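Local coordinates for acetyltransferase, GNAT family protein (Mycobacterium smegmatis, PDB 6C37) that binds coenzyme A in a GNAT fold and probably acetylates the N-terminal alanine of target proteins, at residues L80-E85 with L94-V99. Sequence-based numbering, arbitrary orientation.
Sequences LPFVIE and LTIGNV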
ATOM      1  N   LEU A  80       9.214   1.528  -2.598  1.00 18.08           N
ATOM      2  CA  LEU A  80       8.722   0.740  -3.728  1.00 18.54           C
ATOM      3  C   LEU A  80       7.313   1.233  -4.008  1.00 18.32           C
ATOM      4  O   LEU A  80       6.353   0.808  -3.342  1.00 19.65           O
ATOM      5  CB  LEU A  80       8.756  -0.760  -3.436  1.00 18.38           C
ATOM      6  CG  LEU A  80      10.165  -1.370  -3.455  1.00 18.15           C
ATOM      7  CD1 LEU A  80      10.824  -1.194  -2.090  1.00 17.20           C
ATOM      8  CD2 LEU A  80      10.149  -2.846  -3.843  1.00 20.31           C
ATOM      9  N   PRO A  81       7.158   2.166  -4.947  1.00 20.74           N
ATOM     10  CA  PRO A  81       5.828   2.722  -5.237  1.00 19.14           C
ATOM     11  C   PRO A  81       5.092   1.940  -6.320  1.00 22.56           C
ATOM     12  O   PRO A  81       5.333   2.132  -7.516  1.00 20.38           O
ATOM     13  CB  PRO A  81       6.142   4.155  -5.687  1.00 21.72           C
ATOM     14  CG  PRO A  81       7.511   4.046  -6.335  1.00 21.38           C
ATOM     15  CD  PRO A  81       8.240   2.917  -5.621  1.00 20.21           C
ATOM     16  N   PHE A  82       4.182   1.066  -5.907  1.00 18.95           N
ATOM     17  CA  PHE A  82       3.399   0.272  -6.842  1.00 19.80           C
ATOM     18  C   PHE A  82       2.023   0.874  -7.084  1.00 20.34           C
ATOM     19  O   PHE A  82       1.446   1.553  -6.233  1.00 18.36           O
ATOM     20  CB  PHE A  82       3.216  -1.161  -6.347  1.00 18.43           C
ATOM     21  CG  PHE A  82       4.483  -1.957  -6.294  1.00 19.89           C
ATOM     22  CD1 PHE A  82       5.078  -2.404  -7.459  1.00 22.36           C
ATOM     23  CD2 PHE A  82       5.064  -2.275  -5.082  1.00 18.80           C
ATOM     24  CE1 PHE A  82       6.223  -3.143  -7.427  1.00 20.50           C
ATOM     25  CE2 PHE A  82       6.221  -3.022  -5.029  1.00 18.11           C
ATOM     26  CZ  PHE A  82       6.818  -3.456  -6.217  1.00 19.30           C
ATOM     27  N   VAL A  83       1.524   0.623  -8.268  1.00 17.28           N
ATOM     28  CA  VAL A  83       0.117   0.761  -8.613  1.00 18.77           C
ATOM     29  C   VAL A  83      -0.548  -0.596  -8.421  1.00 16.69           C
ATOM     30  O   VAL A  83       0.025  -1.643  -8.756  1.00 20.98           O
ATOM     31  CB  VAL A  83      -0.019   1.258 -10.069  1.00 18.53           C
ATOM     32  CG1 VAL A  83      -1.447   1.127 -10.576  1.00 18.30           C
ATOM     33  CG2 VAL A  83       0.460   2.667 -10.194  1.00 18.02           C
ATOM     34  N   ILE A  84      -1.754  -0.588  -7.860  1.00 18.84           N
ATOM     35  CA  ILE A  84      -2.598  -1.774  -7.808  1.00 17.35           C
ATOM     36  C   ILE A  84      -3.410  -1.811  -9.092  1.00 21.76           C
ATOM     37  O   ILE A  84      -4.139  -0.859  -9.390  1.00 20.72           O
ATOM     38  CB  ILE A  84      -3.525  -1.757  -6.585  1.00 17.91           C
ATOM     39  CG1 ILE A  84      -2.726  -1.599  -5.294  1.00 17.74           C
ATOM     40  CG2 ILE A  84      -4.345  -3.050  -6.515  1.00 17.65           C
ATOM     41  CD1 ILE A  84      -3.602  -1.404  -4.082  1.00 18.19           C
ATOM     42  N   GLU A  85      -3.257  -2.887  -9.861  1.00 20.20           N
ATOM     43  CA  GLU A  85      -4.076  -3.129 -11.041  1.00 24.65           C
ATOM     44  C   GLU A  85      -5.170  -4.137 -10.721  1.00 22.09           C
ATOM     45  O   GLU A  85      -4.908  -5.187 -10.118  1.00 20.20           O
ATOM     46  CB  GLU A  85      -3.230  -3.638 -12.208  1.00 22.35           C
ATOM     47  CG  GLU A  85      -2.365  -2.572 -12.846  1.00 24.24           C
ATOM     48  CD  GLU A  85      -1.611  -3.088 -14.061  1.00 23.41           C
ATOM     49  OE1 GLU A  85      -1.559  -4.320 -14.273  1.00 28.39           O
ATOM     50  OE2 GLU A  85      -1.069  -2.247 -14.803  1.00 26.69           O
ATOM     51  N   LEU A  94      -0.106   0.767  -3.815  1.00 18.23           N
ATOM     52  CA  LEU A  94       0.520   0.089  -2.684  1.00 16.41           C
ATOM     53  C   LEU A  94       1.940   0.625  -2.613  1.00 19.30           C
ATOM     54  O   LEU A  94       2.699   0.488  -3.576  1.00 17.92           O
ATOM     55  CB  LEU A  94       0.514  -1.435  -2.874  1.00 16.87           C
ATOM     56  CG  LEU A  94       1.080  -2.528  -1.922  1.00 23.15           C
ATOM     57  CD1 LEU A  94       2.628  -2.517  -1.737  1.00 18.20           C
ATOM     58  CD2 LEU A  94       0.333  -2.706  -0.596  1.00 19.96           C
ATOM     59  N   THR A  95       2.293   1.234  -1.486  1.00 19.05           N
ATOM     60  CA  THR A  95       3.600   1.850  -1.319  1.00 16.78           C
ATOM     61  C   THR A  95       4.318   1.209  -0.144  1.00 17.93           C
ATOM     62  O   THR A  95       3.764   1.113   0.956  1.00 17.91           O
ATOM     63  CB  THR A  95       3.486   3.360  -1.098  1.00 20.37           C
ATOM     64  OG1 THR A  95       2.703   3.951  -2.146  1.00 20.98           O
ATOM     65  CG2 THR A  95       4.884   4.013  -1.066  1.00 19.37           C
ATOM     66  N   ILE A  96       5.555   0.794  -0.376  1.00 17.31           N
ATOM     67  CA  ILE A  96       6.470   0.374   0.680  1.00 15.83           C
ATOM     68  C   ILE A  96       7.454   1.517   0.883  1.00 19.44           C
ATOM     69  O   ILE A  96       8.083   1.971  -0.081  1.00 19.20           O
ATOM     70  CB  ILE A  96       7.184  -0.930   0.293  1.00 16.36           C
ATOM     71  CG1 ILE A  96       6.152  -2.040   0.098  1.00 18.71           C
ATOM     72  CG2 ILE A  96       8.231  -1.320   1.351  1.00 17.33           C
ATOM     73  CD1 ILE A  96       6.416  -2.886  -1.130  1.00 18.17           C
ATOM     74  N   GLY A  97       7.561   2.028   2.119  1.00 15.86           N
ATOM     75  CA  GLY A  97       8.295   3.251   2.368  1.00 17.80           C
ATOM     76  C   GLY A  97       9.279   3.103   3.517  1.00 16.16           C
ATOM     77  O   GLY A  97       9.258   2.120   4.261  1.00 18.13           O
ATOM     78  N   ASN A  98      10.164   4.103   3.628  1.00 17.62           N
ATOM     79  CA  ASN A  98      11.197   4.133   4.675  1.00 19.70           C
ATOM     80  C   ASN A  98      11.984   2.821   4.723  1.00 19.17           C
ATOM     81  O   ASN A  98      12.257   2.276   5.797  1.00 19.61           O
ATOM     82  CB  ASN A  98      10.557   4.450   6.032  1.00 22.69           C
ATOM     83  CG  ASN A  98      11.565   4.872   7.074  1.00 30.86           C
ATOM     84  OD1 ASN A  98      12.612   5.430   6.750  1.00 29.94           O
ATOM     85  ND2 ASN A  98      11.260   4.588   8.337  1.00 33.75           N
ATOM     86  N   VAL A  99      12.346   2.298   3.545  1.00 17.49           N
ATOM     87  CA  VAL A  99      13.054   1.025   3.460  1.00 18.37           C
ATOM     88  C   VAL A  99      14.467   1.173   4.014  1.00 20.26           C
ATOM     89  O   VAL A  99      15.208   2.082   3.627  1.00 22.18           O
ATOM     90  CB  VAL A  99      13.107   0.527   2.007  1.00 18.86           C
ATOM     91  CG1 VAL A  99      13.891  -0.781   1.933  1.00 20.39           C
ATOM     92  CG2 VAL A  99      11.702   0.359   1.451  1.00 17.58           C
TER
HETATM   93  O   HOH W   1       2.665   3.860  -5.045  1.00 22.01           O
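F82 and L80 meet L94 and I96 on one face of an antiparallel beta ladder. The methyl CD1 of I96 reaches the F82 ring at its edge, in the ring plane, 3.9 Å from CE2, and also packs against CB of L80. L94 runs side by side with F82, its CD1 4.1 Å from CD2 of the ring; with CG anti to the backbone N (chi1 180°), the leucine branch lies along the phenylalanine. At one end CD1 of L80 meets CG2 of V99; at the other CG1 of I84 packs against N and CB of L94. Two hydrogen-bonded pairs set this register. L80 N gives I96 O a 2.8 Å bond, and I96 N returns one to L80 O at 3.1 Å. F82 N donates to L94 O at 2.8 Å, and L94 N returns a bond to F82 O at 3.0 Å. F82 O also accepts a bond from a water 2.9 Å away, which is hydrogen-bonded to T95 OG1 on the face shared with P81. Beyond the hairpin of strands 80-86 and 89-97, helix 122-135 packs on L80, I84 and I96, and W5 meets the F82 ring edge-to-face. L94 and I84 also lie beside the acetyl-CoA-binding residues Y111 and V113, respectively. Backbone bonds thus zip the hairpin together, while its apolar side chains pack on helix 122-135 and strand 106-113, which carry acetyl-CoA-binding residues.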